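Local coordinates for carbohydrate kinase, FGGY (Novosphingobium aromaticivorans, PDB 3H6E), which probably acts as a kinase of the FGGY carbohydrate kinase family, transferring phosphate to a sugar or related substrate, at residues Gln132-Asp137 with Lys190-Ala195; Asn146-Pro151 with Arg197-Val202. One frame throughout, in Å; residues are numbered along the deposited sequence.

From the N terminus, helix 129-139 supplies the first half of contact 1, and the chain soon reaches strand 148-151, the first half of contact 2. About forty residues follow before helix 187-191 ends and the chain turns back on helix 129-139, closing the loop of contact 1. Just beyond, residues 197-199 run beside strand 148-151 and close the loop of contact 2. The segments alternate, so the two loops cross. Their centres lie about 12 Å apart. A salt bridge from Asp137 to Arg197 joins them, and Leu133 touches Leu149. Together they tie the returning 190-202 chain to a helix and a sheet edge in the N-terminal FGGY region.

Contact 1: Gln132-Asp137 with Lys190-Ala195; sequences QLWWLD and KRLGWA
Trp194 pushes its indole edge towards helix 129-139, with one face on Leu133, just after Gly193 closes the helix before it in a Schellman motif. Its indole is held on two faces and at two points of its rim. Over one face sits Leu133, whose CB is 3.5 Å from the centroid of the six-membered ring, a CH-pi contact 11° off the normal. Leu133 CD2 reaches on to CE3 of Trp194 at 3.9 Å. Leu192 CD1 lies against the opposite face. In the ring plane, Trp134 CB meets Trp194 CH2 at 4.0 Å. With CG anti to its backbone N, the Trp134 ring presents its edge to Leu192, with Trp134 CZ3 4.3 Å from Leu192 CD1. Tyr108 of helix 102-109 meets the Trp134 ring too. Trp194 NE1 gives a hydrogen bond to the syn lone pair of Asp137 OD2, 2.9 Å long and 155° at the hydrogen. A phenylalanine at Trp194 would lack this N-H and would probably loosen the grip on the helix. The other carboxylate oxygen, Asp137 OD1, is paired with Arg197. With both oxygens facing donors, Asp137 is likely to stay ionised.

Contact 2: Asn146-Pro151 with Arg197-Val202; sequences NATLLP and RFAPIV
Residues 197-199 run in the same sense as strand 148-151 and meet it through a single parallel bridge, Leu149 with Phe198. Leu149 gives both of its backbone polar groups to this partner. Its N donates to Arg197 O at 2.7 Å, with a nearly straight N-H...O angle of 169°. The N approaches from above the carbonyl plane, 47° out of it. Leu149 O in turn accepts from Ala199 N at 2.9 Å, nearly along the C=O axis. Each carbonyl also meets a CA-H...O contact. Thr148 CA lies 3.3 Å from Arg197 O, and Phe198 CA lies 3.4 Å from Leu149 O. Each oxygen faces one N-H and one weaker C-H donor.

The side chains complete the join. Leu149 CB stands 3.7 Å from the centroid of the Phe198 ring, almost straight above it. Leu149 CD1 lies on the same side of the ring, 3.9 Å from Phe198 CE2. The extended Arg197 chain lies alongside Leu149, with CB 3.9 Å from Leu149 CD1, and carries its guanidinium onward to Asp137, where NH1 forms a salt bridge. Ala199 CB packs by Thr148 CG2, and Ala199 O takes a hydrogen bond from Ser166 OG.

Thr148 and Leu150 bond through the backbone to Leu84 and Ala82, so 148-151 is the edge strand of the antiparallel sheet with 81-85 and 88-89, and 197-199 adds a parallel partner on its other side. Phe198 reaches Ile81 on that sheet, Phe185, and Leu171 of helix 168-171. Pro200 and Val202 bond to the backbone of Ser166, and the weakly bonded strand 201-202 runs parallel to strand 166-167.

Contact 1: Gln132-Asp137 with Lys190-Ala195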
# COMPACT_ATOMS: atom_id res chain seq x y z
N GLN A 132 5.97 12.62 -13.01
CA GLN A 132 7.13 12.05 -13.69
C GLN A 132 6.98 12.20 -15.20
O GLN A 132 7.88 12.70 -15.87
CB GLN A 132 7.28 10.57 -13.34
CG GLN A 132 7.43 10.28 -11.87
CD GLN A 132 7.78 8.83 -11.61
OE1 GLN A 132 7.34 8.24 -10.63
NE2 GLN A 132 8.57 8.25 -12.51
N LEU A 133 5.85 11.75 -15.72
CA LEU A 133 5.52 11.88 -17.14
C LEU A 133 5.66 13.33 -17.60
O LEU A 133 6.31 13.60 -18.61
CB LEU A 133 4.11 11.38 -17.41
CG LEU A 133 3.96 9.93 -17.90
CD1 LEU A 133 5.15 9.09 -17.49
CD2 LEU A 133 2.65 9.31 -17.43
N TRP A 134 5.05 14.25 -16.86
CA TRP A 134 5.12 15.67 -17.18
C TRP A 134 6.56 16.10 -17.40
O TRP A 134 6.91 16.68 -18.43
CB TRP A 134 4.49 16.50 -16.06
CG TRP A 134 4.42 17.96 -16.36
CD1 TRP A 134 5.32 18.92 -15.98
CD2 TRP A 134 3.40 18.64 -17.09
NE1 TRP A 134 4.92 20.15 -16.43
CE2 TRP A 134 3.74 20.01 -17.12
CE3 TRP A 134 2.22 18.23 -17.73
CZ2 TRP A 134 2.95 20.96 -17.76
CZ3 TRP A 134 1.44 19.18 -18.36
CH2 TRP A 134 1.80 20.53 -18.37
N TRP A 135 7.40 15.82 -16.40
CA TRP A 135 8.81 16.16 -16.46
C TRP A 135 9.49 15.46 -17.62
O TRP A 135 10.11 16.10 -18.46
CB TRP A 135 9.49 15.79 -15.14
CG TRP A 135 10.85 16.37 -14.96
CD1 TRP A 135 11.35 17.48 -15.57
CD2 TRP A 135 11.88 15.88 -14.10
NE1 TRP A 135 12.63 17.71 -15.15
CE2 TRP A 135 12.98 16.75 -14.24
CE3 TRP A 135 11.98 14.80 -13.22
CZ2 TRP A 135 14.17 16.56 -13.54
CZ3 TRP A 135 13.16 14.62 -12.52
CH2 TRP A 135 14.24 15.49 -12.69
N LEU A 136 9.36 14.13 -17.66
CA LEU A 136 9.95 13.34 -18.73
C LEU A 136 9.64 13.89 -20.13
O LEU A 136 10.47 13.78 -21.04
CB LEU A 136 9.51 11.88 -18.63
CG LEU A 136 10.20 11.07 -17.53
CD1 LEU A 136 9.56 9.71 -17.36
CD2 LEU A 136 11.69 10.93 -17.84
N ASP A 137 8.46 14.46 -20.30
CA ASP A 137 8.08 15.04 -21.58
C ASP A 137 9.01 16.19 -21.96
O ASP A 137 9.15 16.52 -23.14
CB ASP A 137 6.62 15.52 -21.57
CG ASP A 137 5.64 14.43 -21.99
OD1 ASP A 137 6.08 13.40 -22.55
OD2 ASP A 137 4.42 14.61 -21.78
N LYS A 190 -5.87 11.47 -20.95
CA LYS A 190 -6.36 11.34 -22.32
C LYS A 190 -6.00 12.59 -23.12
O LYS A 190 -5.41 12.51 -24.20
CB LYS A 190 -7.88 11.14 -22.32
CG LYS A 190 -8.30 9.74 -21.89
CD LYS A 190 -9.81 9.62 -21.73
CE LYS A 190 -10.19 8.16 -21.52
NZ LYS A 190 -11.64 7.97 -21.18
N ARG A 191 -6.33 13.75 -22.55
CA ARG A 191 -6.07 15.05 -23.15
C ARG A 191 -4.62 15.20 -23.64
O ARG A 191 -4.38 15.64 -24.77
CB ARG A 191 -6.37 16.13 -22.11
CG ARG A 191 -7.12 17.32 -22.63
CD ARG A 191 -7.21 18.39 -21.56
NE ARG A 191 -5.88 18.83 -21.13
CZ ARG A 191 -5.41 18.71 -19.90
NH1 ARG A 191 -6.16 18.16 -18.95
NH2 ARG A 191 -4.19 19.14 -19.61
N LEU A 192 -3.68 14.84 -22.78
CA LEU A 192 -2.25 15.01 -23.06
C LEU A 192 -1.72 13.95 -24.02
O LEU A 192 -0.57 14.02 -24.45
CB LEU A 192 -1.45 14.97 -21.76
CG LEU A 192 -1.67 16.10 -20.76
CD1 LEU A 192 -0.97 15.78 -19.45
CD2 LEU A 192 -1.19 17.44 -21.31
N GLY A 193 -2.54 12.96 -24.34
CA GLY A 193 -2.10 11.87 -25.20
C GLY A 193 -1.34 10.81 -24.43
O GLY A 193 -0.77 9.90 -25.03
N TRP A 194 -1.33 10.91 -23.11
CA TRP A 194 -0.65 9.92 -22.28
C TRP A 194 -1.37 8.57 -22.30
O TRP A 194 -0.74 7.52 -22.39
CB TRP A 194 -0.50 10.41 -20.84
CG TRP A 194 0.50 11.53 -20.68
CD1 TRP A 194 1.35 12.01 -21.63
CD2 TRP A 194 0.77 12.29 -19.49
NE1 TRP A 194 2.12 13.03 -21.11
CE2 TRP A 194 1.78 13.21 -19.80
CE3 TRP A 194 0.24 12.27 -18.19
CZ2 TRP A 194 2.28 14.11 -18.86
CZ3 TRP A 194 0.74 13.16 -17.26
CH2 TRP A 194 1.75 14.07 -17.60
N ALA A 195 -2.70 8.62 -22.22
CA ALA A 195 -3.51 7.40 -22.19
C ALA A 195 -3.27 6.53 -23.41
O ALA A 195 -3.32 5.31 -23.33
CB ALA A 195 -4.99 7.75 -22.06

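Contact 2: Asn146-Pro151 with Arg197-Val202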
# COMPACT_ATOMS: atom_id res chain seq x y z
N ASN A 146 7.27 8.30 -28.70
CA ASN A 146 7.41 7.02 -29.37
C ASN A 146 7.27 5.88 -28.37
O ASN A 146 7.37 4.70 -28.72
CB ASN A 146 8.78 6.92 -30.05
CG ASN A 146 9.01 8.02 -31.07
OD1 ASN A 146 10.15 8.40 -31.33
ND2 ASN A 146 7.93 8.53 -31.64
N ALA A 147 7.04 6.24 -27.11
CA ALA A 147 7.12 5.28 -26.03
C ALA A 147 5.83 4.51 -25.80
O ALA A 147 4.74 5.04 -25.99
CB ALA A 147 7.55 5.98 -24.74
N THR A 148 5.98 3.25 -25.41
CA THR A 148 4.89 2.51 -24.81
C THR A 148 5.04 2.65 -23.31
O THR A 148 6.12 2.45 -22.76
CB THR A 148 4.94 1.03 -25.19
OG1 THR A 148 4.65 0.89 -26.59
CG2 THR A 148 3.92 0.23 -24.38
N LEU A 149 3.96 3.02 -22.63
CA LEU A 149 4.00 3.20 -21.19
C LEU A 149 3.42 1.98 -20.49
O LEU A 149 2.55 1.29 -21.02
CB LEU A 149 3.28 4.48 -20.77
CG LEU A 149 4.06 5.74 -21.15
CD1 LEU A 149 3.30 7.00 -20.77
CD2 LEU A 149 5.44 5.72 -20.50
N LEU A 150 3.91 1.72 -19.28
CA LEU A 150 3.69 0.43 -18.65
C LEU A 150 4.12 0.48 -17.19
O LEU A 150 5.28 0.78 -16.89
CB LEU A 150 4.48 -0.62 -19.43
CG LEU A 150 4.28 -2.11 -19.18
CD1 LEU A 150 4.82 -2.92 -20.34
CD2 LEU A 150 4.98 -2.49 -17.93
N PRO A 151 3.19 0.18 -16.27
CA PRO A 151 3.49 0.26 -14.83
C PRO A 151 4.68 -0.62 -14.43
O PRO A 151 5.02 -1.56 -15.14
CB PRO A 151 2.20 -0.27 -14.18
CG PRO A 151 1.14 -0.03 -15.19
CD PRO A 151 1.80 -0.24 -16.52
N ARG A 197 -0.53 6.14 -24.97
CA ARG A 197 0.80 5.54 -24.93
C ARG A 197 0.85 4.25 -24.11
O ARG A 197 1.79 3.47 -24.23
CB ARG A 197 1.82 6.53 -24.37
CG ARG A 197 1.93 7.84 -25.13
CD ARG A 197 2.92 8.75 -24.41
NE ARG A 197 3.00 10.08 -25.00
CZ ARG A 197 3.72 11.07 -24.48
NH1 ARG A 197 4.42 10.88 -23.37
NH2 ARG A 197 3.74 12.26 -25.07
N PHE A 198 -0.15 4.04 -23.26
CA PHE A 198 -0.16 2.89 -22.35
C PHE A 198 -0.44 1.54 -23.02
O PHE A 198 -1.29 1.43 -23.91
CB PHE A 198 -1.13 3.11 -21.19
CG PHE A 198 -0.53 3.86 -20.04
CD1 PHE A 198 0.05 3.17 -18.98
CD2 PHE A 198 -0.53 5.24 -20.01
CE1 PHE A 198 0.61 3.85 -17.92
CE2 PHE A 198 0.03 5.93 -18.94
CZ PHE A 198 0.60 5.23 -17.90
N ALA A 199 0.28 0.51 -22.58
CA ALA A 199 0.02 -0.85 -23.00
C ALA A 199 -1.40 -1.25 -22.63
O ALA A 199 -1.92 -0.81 -21.60
CB ALA A 199 1.01 -1.79 -22.36
N PRO A 200 -2.05 -2.08 -23.47
CA PRO A 200 -3.45 -2.46 -23.25
C PRO A 200 -3.68 -2.96 -21.83
O PRO A 200 -2.90 -3.77 -21.33
CB PRO A 200 -3.67 -3.59 -24.26
CG PRO A 200 -2.71 -3.28 -25.35
CD PRO A 200 -1.49 -2.70 -24.68
N ILE A 201 -4.73 -2.46 -21.19
CA ILE A 201 -5.05 -2.86 -19.82
C ILE A 201 -5.55 -4.30 -19.75
O ILE A 201 -6.40 -4.72 -20.54
CB ILE A 201 -6.08 -1.92 -19.17
CG1 ILE A 201 -5.42 -0.60 -18.79
CG2 ILE A 201 -6.70 -2.58 -17.95
CD1 ILE A 201 -6.38 0.45 -18.26
N VAL A 202 -5.00 -5.04 -18.80
CA VAL A 202 -5.34 -6.44 -18.58
C VAL A 202 -5.62 -6.64 -17.10
O VAL A 202 -5.26 -5.80 -16.27
CB VAL A 202 -4.20 -7.36 -19.06
CG1 VAL A 202 -3.91 -8.48 -18.08
CG2 VAL A 202 -4.50 -7.91 -20.45